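DTDP-4-dehydrorhamnose reductase (Bacillus anthracis, PDB 3SC6) catalyses the NADPH-dependent reduction of dTDP-4-dehydrorhamnose to dTDP-L-rhamnose, the last step in making this activated sugar. Local coordinates at residues A[206-210]-A[264-268]; A[184-190]-A[213-219]; A[19-24]-A[157-161]. One frame throughout, in Å; residues are numbered along the deposited sequence.

Overall arrangement
All three contacts belong to one chain built on a Rossmann fold with NADP bound. Contact 1 (206-210 with 264-268) and contact 2 (184-190 with 213-219) both reach the large sheet, and strands 208-211 and 218-219 follow each other in the chain, yet the centres of the two contacts are about 20 Å apart. Contact 3 (19-24 with 157-161) touches contact 2: Tyr190 OH lies 2.8 Å from Lys159 NZ, and strands 148-157 and 185-190 pair beside them. Contact 1 stands apart, its nearest atoms about 14 Å from contact 3. The side chains of Lys19, Thr189 and Tyr210 are about 7, 8 and 13 Å from the NADP, so contacts 2 and 3 lie nearer the cofactor.

Contact 1 of 3, residues A[206-210]-A[264-268]; sequences LYGTY and LNGFL
Leu206 reaches across to Asn265 and Phe267 chiefly with one branch, its CD1 methyl. This methyl lies 3.6 Å from Phe267 CZ and 4.0 Å from Asn265 CB, so it touches both side chains of the facing loop. The leucine and the phenylalanine approach from opposite directions, and the methyl meets the ring obliquely. Leu206 gets there with CG anti to its carbonyl carbon (chi1 -56°) and the chain extended beyond.

Asn265, just past the end of helix 260-264, contributes the most surface. Its amide comes up beside the phenol end of Tyr210, the two planes 81° apart, but it is modelled too close, so both its orientation and its approach are doubtful. Tyr210 OH donates to Leu206 O of its own segment at 2.6 Å, although the position of this hydroxyl is not secure. On the ring itself, Tyr210 CE1 comes to 4.3 Å from Phe267 CE1. Leu201 of helix 191-202 touches both aromatic rings.

The residues leading into strand 208-211, and Tyr210 within it, are thus joined to the loop after helix 260-264 mainly by apolar contacts of Leu206 and Tyr210 with Phe267; the polar meeting of Tyr210 and Asn265 is not settled by the model.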
loop_
_atom_site.group_PDB
_atom_site.type_symbol
_atom_site.label_atom_id
_atom_site.label_comp_id
_atom_site.label_asym_id
_atom_site.label_seq_id
_atom_site.Cartn_x
_atom_site.Cartn_y
_atom_site.Cartn_z
ATOM N N LEU A 206 0.602 -5.565 19.117
ATOM C CA LEU A 206 2.033 -5.609 18.818
ATOM C C LEU A 206 2.294 -4.396 17.933
ATOM O O LEU A 206 2.652 -4.536 16.767
ATOM C CB LEU A 206 2.342 -6.892 18.033
ATOM C CG LEU A 206 1.927 -8.229 18.671
ATOM C CD1 LEU A 206 2.155 -9.384 17.722
ATOM C CD2 LEU A 206 2.630 -8.476 19.994
ATOM N N TYR A 207 2.142 -3.204 18.498
ATOM C CA TYR A 207 2.327 -1.970 17.737
ATOM C C TYR A 207 3.745 -1.792 17.217
ATOM O O TYR A 207 4.686 -2.363 17.745
ATOM C CB TYR A 207 1.952 -0.753 18.582
ATOM C CG TYR A 207 0.614 -0.878 19.280
ATOM C CD1 TYR A 207 -0.570 -0.892 18.566
ATOM C CD2 TYR A 207 0.540 -0.861 20.662
ATOM C CE1 TYR A 207 -1.788 -0.991 19.211
ATOM C CE2 TYR A 207 -0.671 -0.938 21.312
ATOM C CZ TYR A 207 -1.831 -1.005 20.585
ATOM O OH TYR A 207 -3.038 -1.081 21.238
ATOM N N GLY A 208 3.884 -0.988 16.169
ATOM C CA GLY A 208 5.183 -0.729 15.579
ATOM C C GLY A 208 5.111 -0.547 14.083
ATOM O O GLY A 208 4.034 -0.348 13.526
ATOM N N THR A 209 6.276 -0.620 13.440
ATOM C CA THR A 209 6.389 -0.466 12.000
ATOM C C THR A 209 6.628 -1.846 11.394
ATOM O O THR A 209 7.486 -2.579 11.862
ATOM C CB THR A 209 7.567 0.465 11.634
ATOM O OG1 THR A 209 7.401 1.737 12.276
ATOM C CG2 THR A 209 7.650 0.660 10.142
ATOM N N TYR A 210 5.871 -2.182 10.351
ATOM C CA TYR A 210 5.981 -3.479 9.675
ATOM C C TYR A 210 6.031 -3.427 8.158
ATOM O O TYR A 210 5.274 -2.679 7.533
ATOM C CB TYR A 210 4.752 -4.322 9.995
ATOM C CG TYR A 210 4.589 -4.762 11.421
ATOM C CD1 TYR A 210 4.983 -6.035 11.812
ATOM C CD2 TYR A 210 4.032 -3.923 12.373
ATOM C CE1 TYR A 210 4.823 -6.464 13.102
ATOM C CE2 TYR A 210 3.873 -4.340 13.682
ATOM C CZ TYR A 210 4.275 -5.619 14.039
ATOM O OH TYR A 210 4.130 -6.059 15.331
ATOM N N LEU A 264 9.842 -11.503 13.649
ATOM C CA LEU A 264 10.195 -11.322 15.059
ATOM C C LEU A 264 8.950 -11.352 15.961
ATOM O O LEU A 264 9.069 -11.513 17.173
ATOM C CB LEU A 264 10.962 -10.011 15.284
ATOM C CG LEU A 264 12.330 -9.834 14.616
ATOM C CD1 LEU A 264 12.860 -8.428 14.875
ATOM C CD2 LEU A 264 13.321 -10.884 15.104
ATOM N N ASN A 265 7.767 -11.189 15.371
ATOM C CA ASN A 265 6.518 -11.203 16.134
ATOM C C ASN A 265 5.705 -12.481 15.940
ATOM O O ASN A 265 4.490 -12.483 16.110
ATOM C CB ASN A 265 5.665 -9.976 15.811
ATOM C CG ASN A 265 6.344 -8.682 16.183
ATOM O OD1 ASN A 265 7.481 -8.673 16.627
ATOM N ND2 ASN A 265 5.644 -7.580 16.004
ATOM N N GLY A 266 6.380 -13.564 15.570
ATOM C CA GLY A 266 5.725 -14.854 15.371
ATOM C C GLY A 266 4.834 -15.040 14.158
ATOM O O GLY A 266 4.341 -16.145 13.929
ATOM N N PHE A 267 4.610 -13.990 13.376
ATOM C CA PHE A 267 3.758 -14.121 12.195
ATOM C C PHE A 267 4.474 -14.934 11.126
ATOM O O PHE A 267 5.705 -14.924 11.055
ATOM C CB PHE A 267 3.405 -12.758 11.599
ATOM C CG PHE A 267 2.679 -11.839 12.538
ATOM C CD1 PHE A 267 3.365 -10.872 13.248
ATOM C CD2 PHE A 267 1.311 -11.944 12.708
ATOM C CE1 PHE A 267 2.699 -10.017 14.102
ATOM C CE2 PHE A 267 0.640 -11.098 13.565
ATOM C CZ PHE A 267 1.336 -10.133 14.264
ATOM N N LEU A 268 3.707 -15.642 10.300
ATOM C CA LEU A 268 4.290 -16.443 9.231
ATOM C C LEU A 268 4.641 -15.536 8.058
ATOM O O LEU A 268 4.118 -14.424 7.938
ATOM C CB LEU A 268 3.345 -17.559 8.773
ATOM C CG LEU A 268 2.970 -18.627 9.804
ATOM C CD1 LEU A 268 1.988 -19.615 9.190
ATOM C CD2 LEU A 268 4.212 -19.352 10.316
#

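Contact 2 of 3, residues A[184-190]-A[213-219]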
loop_
_atom_site.group_PDB
_atom_site.type_symbol
_atom_site.label_atom_id
_atom_site.label_comp_id
_atom_site.label_asym_id
_atom_site.label_seq_id
_atom_site.Cartn_x
_atom_site.Cartn_y
_atom_site.Cartn_z
ATOM N N GLN A 184 14.191 -1.983 -13.012
ATOM C CA GLN A 184 13.609 -1.606 -11.723
ATOM C C GLN A 184 13.077 -2.865 -11.056
ATOM O O GLN A 184 12.056 -3.416 -11.472
ATOM C CB GLN A 184 12.471 -0.596 -11.878
ATOM C CG GLN A 184 12.875 0.723 -12.485
ATOM C CD GLN A 184 11.709 1.688 -12.588
ATOM O OE1 GLN A 184 10.594 1.380 -12.170
ATOM N NE2 GLN A 184 11.965 2.867 -13.139
ATOM N N ILE A 185 13.780 -3.318 -10.025
ATOM C CA ILE A 185 13.391 -4.511 -9.297
ATOM C C ILE A 185 12.473 -4.161 -8.134
ATOM O O ILE A 185 12.654 -3.137 -7.474
ATOM C CB ILE A 185 14.630 -5.271 -8.782
ATOM C CG1 ILE A 185 15.519 -5.678 -9.961
ATOM C CG2 ILE A 185 14.220 -6.502 -7.990
ATOM C CD1 ILE A 185 16.763 -6.441 -9.554
ATOM N N GLY A 186 11.478 -5.013 -7.900
ATOM C CA GLY A 186 10.522 -4.806 -6.822
ATOM C C GLY A 186 9.827 -6.095 -6.433
ATOM O O GLY A 186 10.221 -7.176 -6.865
ATOM N N SER A 187 8.788 -5.979 -5.614
ATOM C CA SER A 187 8.042 -7.147 -5.168
ATOM C C SER A 187 6.530 -6.901 -5.211
ATOM O O SER A 187 5.974 -6.248 -4.325
ATOM C CB SER A 187 8.472 -7.529 -3.754
ATOM O OG SER A 187 8.230 -6.466 -2.858
ATOM N N PRO A 188 5.865 -7.423 -6.252
ATOM C CA PRO A 188 4.423 -7.268 -6.414
ATOM C C PRO A 188 3.668 -7.774 -5.199
ATOM O O PRO A 188 3.903 -8.894 -4.752
ATOM C CB PRO A 188 4.109 -8.144 -7.629
ATOM C CG PRO A 188 5.385 -8.244 -8.376
ATOM C CD PRO A 188 6.481 -8.144 -7.377
ATOM N N THR A 189 2.762 -6.957 -4.674
ATOM C CA THR A 189 1.981 -7.334 -3.508
ATOM C C THR A 189 0.485 -7.311 -3.787
ATOM O O THR A 189 -0.079 -6.264 -4.097
ATOM C CB THR A 189 2.269 -6.397 -2.330
ATOM O OG1 THR A 189 3.657 -6.482 -1.986
ATOM C CG2 THR A 189 1.429 -6.778 -1.133
ATOM N N TYR A 190 -0.149 -8.473 -3.671
ATOM C CA TYR A 190 -1.586 -8.588 -3.902
ATOM C C TYR A 190 -2.406 -8.259 -2.657
ATOM O O TYR A 190 -2.282 -8.909 -1.622
ATOM C CB TYR A 190 -1.938 -9.957 -4.499
ATOM C CG TYR A 190 -3.420 -10.233 -4.602
ATOM C CD1 TYR A 190 -4.296 -9.271 -5.074
ATOM C CD2 TYR A 190 -3.923 -11.503 -4.354
ATOM C CE1 TYR A 190 -5.649 -9.531 -5.189
ATOM C CE2 TYR A 190 -5.269 -11.778 -4.490
ATOM C CZ TYR A 190 -6.125 -10.787 -4.906
ATOM O OH TYR A 190 -7.464 -11.051 -5.040
ATOM N N SER A 213 4.758 -7.333 2.317
ATOM C CA SER A 213 4.802 -7.472 0.872
ATOM C C SER A 213 4.980 -8.932 0.573
ATOM O O SER A 213 5.324 -9.705 1.461
ATOM C CB SER A 213 6.006 -6.730 0.296
ATOM O OG SER A 213 5.966 -5.353 0.608
ATOM N N ASN A 214 4.745 -9.325 -0.672
ATOM C CA ASN A 214 4.919 -10.713 -1.038
ATOM C C ASN A 214 6.413 -10.993 -1.119
ATOM O O ASN A 214 7.208 -10.096 -1.410
ATOM C CB ASN A 214 4.210 -11.043 -2.350
ATOM C CG ASN A 214 2.699 -10.910 -2.253
ATOM O OD1 ASN A 214 2.001 -10.920 -3.262
ATOM N ND2 ASN A 214 2.193 -10.773 -1.038
ATOM N N THR A 215 6.781 -12.237 -0.832
ATOM C CA THR A 215 8.170 -12.677 -0.849
ATOM C C THR A 215 8.798 -12.658 -2.234
ATOM O O THR A 215 8.103 -12.742 -3.244
ATOM C CB THR A 215 8.271 -14.121 -0.311
ATOM O OG1 THR A 215 7.750 -14.171 1.021
ATOM C CG2 THR A 215 9.712 -14.615 -0.315
ATOM N N GLY A 216 10.122 -12.534 -2.266
ATOM C CA GLY A 216 10.882 -12.517 -3.512
ATOM C C GLY A 216 11.009 -11.183 -4.216
ATOM O O GLY A 216 10.177 -10.292 -4.050
ATOM N N SER A 217 12.079 -11.056 -4.997
ATOM C CA SER A 217 12.351 -9.852 -5.761
ATOM C C SER A 217 11.742 -10.107 -7.129
ATOM O O SER A 217 11.406 -11.250 -7.453
ATOM C CB SER A 217 13.854 -9.601 -5.876
ATOM O OG SER A 217 14.496 -10.665 -6.551
ATOM N N CYS A 218 11.627 -9.068 -7.947
ATOM C CA CYS A 218 11.036 -9.220 -9.266
ATOM C C CYS A 218 11.364 -7.991 -10.120
ATOM O O CYS A 218 12.272 -7.236 -9.795
ATOM C CB CYS A 218 9.524 -9.375 -9.074
ATOM S SG CYS A 218 8.546 -9.646 -10.520
ATOM N N SER A 219 10.639 -7.809 -11.219
ATOM C CA SER A 219 10.843 -6.665 -12.114
ATOM C C SER A 219 9.614 -6.593 -13.001
ATOM O O SER A 219 9.042 -7.631 -13.333
ATOM C CB SER A 219 12.094 -6.837 -12.974
ATOM O OG SER A 219 11.983 -7.967 -13.819
#
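Asn214 and Thr189 cross obliquely at the branched end of the Rossmann sheet, where strand 185-190, which also pairs with strand 148-157, receives the connection that follows strand 208-211. Asn214 lays its side chain along the backbone of 188-190. With CG anti to the carbonyl carbon (chi1 -65°), the amide swings over to the start of helix 191-202, and OD1 accepts Tyr190 N at 3.3 Å. The bond is fairly straight at 164°, but the N-H arrives from above the carbonyl plane, 44° out of it. In return, Asn214 N makes a weak bond to Thr189 OG1, whose stronger partner is Ser154 O on strand 148-157. The threonine's CG2, anti to the backbone N, also lies against this segment, 4.1 Å from Asn214 ND2.

Further back, the two segments run antiparallel in a loosely bonded pairing of 185-186 with 218-219. Here Cys218 faces Pro188: Pro188 CD packs against Cys218 CB at 3.7 Å, while SG, anti to its own backbone N, lies along the CD-CG side of the proline ring. Trp273 of helix 273-283 and Phe223 of helix 220-231 touch both residues and flank this apolar patch. Between the patch and the asparagine, Ser187 CB lies 3.3 Å from Gly216 O. Ser219 then closes the segment as the N-cap of helix 220-231, its OG accepting the backbone N of Glu222.

Contact 3 of 3, residues A[19-24]-A[157-161]. With SO4 (sulfate ion), chain H.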
loop_
_atom_site.group_PDB
_atom_site.type_symbol
_atom_site.label_atom_id
_atom_site.label_comp_id
_atom_site.label_asym_id
_atom_site.label_seq_id
_atom_site.Cartn_x
_atom_site.Cartn_y
_atom_site.Cartn_z
ATOM N N LYS A 19 -11.624 -0.575 -1.079
ATOM C CA LYS A 19 -12.660 -1.256 -1.837
ATOM C C LYS A 19 -12.638 -2.768 -1.593
ATOM O O LYS A 19 -13.692 -3.390 -1.445
ATOM C CB LYS A 19 -12.464 -0.964 -3.330
ATOM C CG LYS A 19 -13.490 -1.587 -4.278
ATOM C CD LYS A 19 -14.899 -1.070 -4.044
ATOM C CE LYS A 19 -15.891 -1.721 -5.011
ATOM N NZ LYS A 19 -15.552 -1.465 -6.440
ATOM N N GLN A 20 -11.440 -3.348 -1.529
ATOM C CA GLN A 20 -11.295 -4.791 -1.316
ATOM C C GLN A 20 -11.149 -5.200 0.157
ATOM O O GLN A 20 -11.520 -6.309 0.529
ATOM C CB GLN A 20 -10.136 -5.320 -2.166
ATOM C CG GLN A 20 -9.906 -6.821 -2.081
ATOM C CD GLN A 20 -8.819 -7.291 -3.032
ATOM O OE1 GLN A 20 -8.287 -6.509 -3.821
ATOM N NE2 GLN A 20 -8.503 -8.580 -2.981
ATOM N N LEU A 21 -10.609 -4.312 0.984
ATOM C CA LEU A 21 -10.436 -4.593 2.410
ATOM C C LEU A 21 -11.817 -4.669 3.048
ATOM O O LEU A 21 -12.092 -5.534 3.877
ATOM C CB LEU A 21 -9.609 -3.493 3.077
ATOM C CG LEU A 21 -9.363 -3.634 4.580
ATOM C CD1 LEU A 21 -8.675 -4.954 4.906
ATOM C CD2 LEU A 21 -8.542 -2.455 5.084
ATOM N N GLN A 22 -12.674 -3.742 2.640
ATOM C CA GLN A 22 -14.046 -3.648 3.114
ATOM C C GLN A 22 -14.811 -4.967 2.946
ATOM O O GLN A 22 -15.701 -5.279 3.734
ATOM C CB GLN A 22 -14.751 -2.550 2.318
ATOM C CG GLN A 22 -16.228 -2.369 2.601
ATOM C CD GLN A 22 -16.838 -1.281 1.731
ATOM O OE1 GLN A 22 -16.125 -0.562 1.024
ATOM N NE2 GLN A 22 -18.161 -1.150 1.781
ATOM N N GLU A 23 -14.461 -5.730 1.916
ATOM C CA GLU A 23 -15.115 -7.007 1.639
ATOM C C GLU A 23 -14.460 -8.201 2.315
ATOM O O GLU A 23 -15.101 -9.228 2.508
ATOM C CB GLU A 23 -15.096 -7.278 0.133
ATOM C CG GLU A 23 -15.809 -6.246 -0.720
ATOM C CD GLU A 23 -15.717 -6.563 -2.203
ATOM O OE1 GLU A 23 -15.057 -7.565 -2.557
ATOM O OE2 GLU A 23 -16.293 -5.806 -3.016
ATOM N N GLU A 24 -13.185 -8.074 2.669
ATOM C CA GLU A 24 -12.463 -9.179 3.304
ATOM C C GLU A 24 -12.477 -9.224 4.840
ATOM O O GLU A 24 -12.043 -10.215 5.429
ATOM C CB GLU A 24 -11.046 -9.256 2.736
ATOM C CG GLU A 24 -11.063 -9.514 1.227
ATOM C CD GLU A 24 -9.687 -9.600 0.609
ATOM O OE1 GLU A 24 -8.687 -9.456 1.347
ATOM O OE2 GLU A 24 -9.611 -9.816 -0.621
ATOM N N TYR A 157 -1.492 -4.195 -5.901
ATOM C CA TYR A 157 -2.477 -4.341 -6.975
ATOM C C TYR A 157 -3.588 -5.252 -6.470
ATOM O O TYR A 157 -3.313 -6.226 -5.767
ATOM C CB TYR A 157 -1.853 -4.950 -8.229
ATOM C CG TYR A 157 -1.401 -6.381 -8.065
ATOM C CD1 TYR A 157 -0.140 -6.686 -7.581
ATOM C CD2 TYR A 157 -2.239 -7.429 -8.421
ATOM C CE1 TYR A 157 0.269 -8.003 -7.439
ATOM C CE2 TYR A 157 -1.845 -8.741 -8.287
ATOM C CZ TYR A 157 -0.594 -9.028 -7.796
ATOM O OH TYR A 157 -0.207 -10.343 -7.665
ATOM N N GLY A 158 -4.833 -4.948 -6.831
ATOM C CA GLY A 158 -5.976 -5.757 -6.394
ATOM C C GLY A 158 -7.045 -5.987 -7.446
ATOM O O GLY A 158 -6.845 -5.715 -8.627
ATOM N N LYS A 159 -8.189 -6.498 -6.999
ATOM C CA LYS A 159 -9.311 -6.779 -7.887
ATOM C C LYS A 159 -9.931 -5.537 -8.490
ATOM O O LYS A 159 -10.289 -5.518 -9.669
ATOM C CB LYS A 159 -10.449 -7.482 -7.129
ATOM C CG LYS A 159 -10.139 -8.828 -6.521
ATOM C CD LYS A 159 -11.401 -9.398 -5.870
ATOM C CE LYS A 159 -11.163 -10.774 -5.274
ATOM N NZ LYS A 159 -10.109 -10.762 -4.217
ATOM N N TYR A 160 -10.056 -4.497 -7.677
ATOM C CA TYR A 160 -10.674 -3.260 -8.122
ATOM C C TYR A 160 -9.687 -2.185 -8.546
ATOM O O TYR A 160 -8.545 -2.157 -8.093
ATOM C CB TYR A 160 -11.574 -2.758 -6.996
ATOM C CG TYR A 160 -12.522 -3.844 -6.533
ATOM C CD1 TYR A 160 -13.743 -4.052 -7.152
ATOM C CD2 TYR A 160 -12.170 -4.684 -5.485
ATOM C CE1 TYR A 160 -14.591 -5.060 -6.732
ATOM C CE2 TYR A 160 -13.006 -5.687 -5.061
ATOM C CZ TYR A 160 -14.213 -5.873 -5.683
ATOM O OH TYR A 160 -15.039 -6.877 -5.248
ATOM N N GLY A 161 -10.149 -1.307 -9.435
ATOM C CA GLY A 161 -9.340 -0.207 -9.955
ATOM C C GLY A 161 -8.319 -0.674 -10.976
ATOM O O GLY A 161 -8.090 -1.871 -11.136
HETATM S S SO4 H . -13.373 -1.955 -10.951
HETATM O O1 SO4 H . -12.980 -1.337 -9.689
HETATM O O2 SO4 H . -14.798 -2.277 -10.907
HETATM O O3 SO4 H . -13.114 -1.017 -12.043
HETATM O O4 SO4 H . -12.606 -3.181 -11.166
#
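The first helix of the Rossmann nucleotide-binding unit, 16-24, which follows strand 6-11, meets the loop leaving strand 148-157 chiefly through Lys19, Gln20 and Glu23. Tyr160 carries most of the contact from the loop side. Lys19 crosses it at about a right angle and lays its CG over one ring face, 3.8 Å from the ring centroid in a CH-pi contact displaced toward the rim. The lysine chain, bent at chi2 and again at chi4, then follows the ring along its CD1 and CE1 side. Gln20 CB sits at the ring edge, 3.9 Å from Tyr160 CD2.

At the far end of the ring, Glu23 approaches from the opposite direction, its carboxylate plane 87° from the ring plane. Tyr160 OH donates to Glu23 OE1 at 2.8 Å, meeting the syn lone pair of that oxygen; OE2 is just as near the hydroxyl.

Gln20, extended along its whole length, works with both ends of its amide. OE1 accepts Lys159 N at 3.2 Å, the N-H lying above the carbonyl plane. NE2 donates to Glu24 OE2 at 2.9 Å, one helical turn on, and the two bonds together help fix the rotation of the amide. Lys159 NZ also reaches toward Glu24 OE2, but this salt bridge is long at 3.8 Å; the ammonium is held chiefly by Glu283, with Tyr190 OH as a further partner. Such acidic neighbours would probably favour its charged form.

Beyond the tyrosine, one oxygen of a sulfate ion probably from the crystallisation liquor, O1, lies at the ring edge in the ring plane, and Gly161 N donates to it at 2.8 Å.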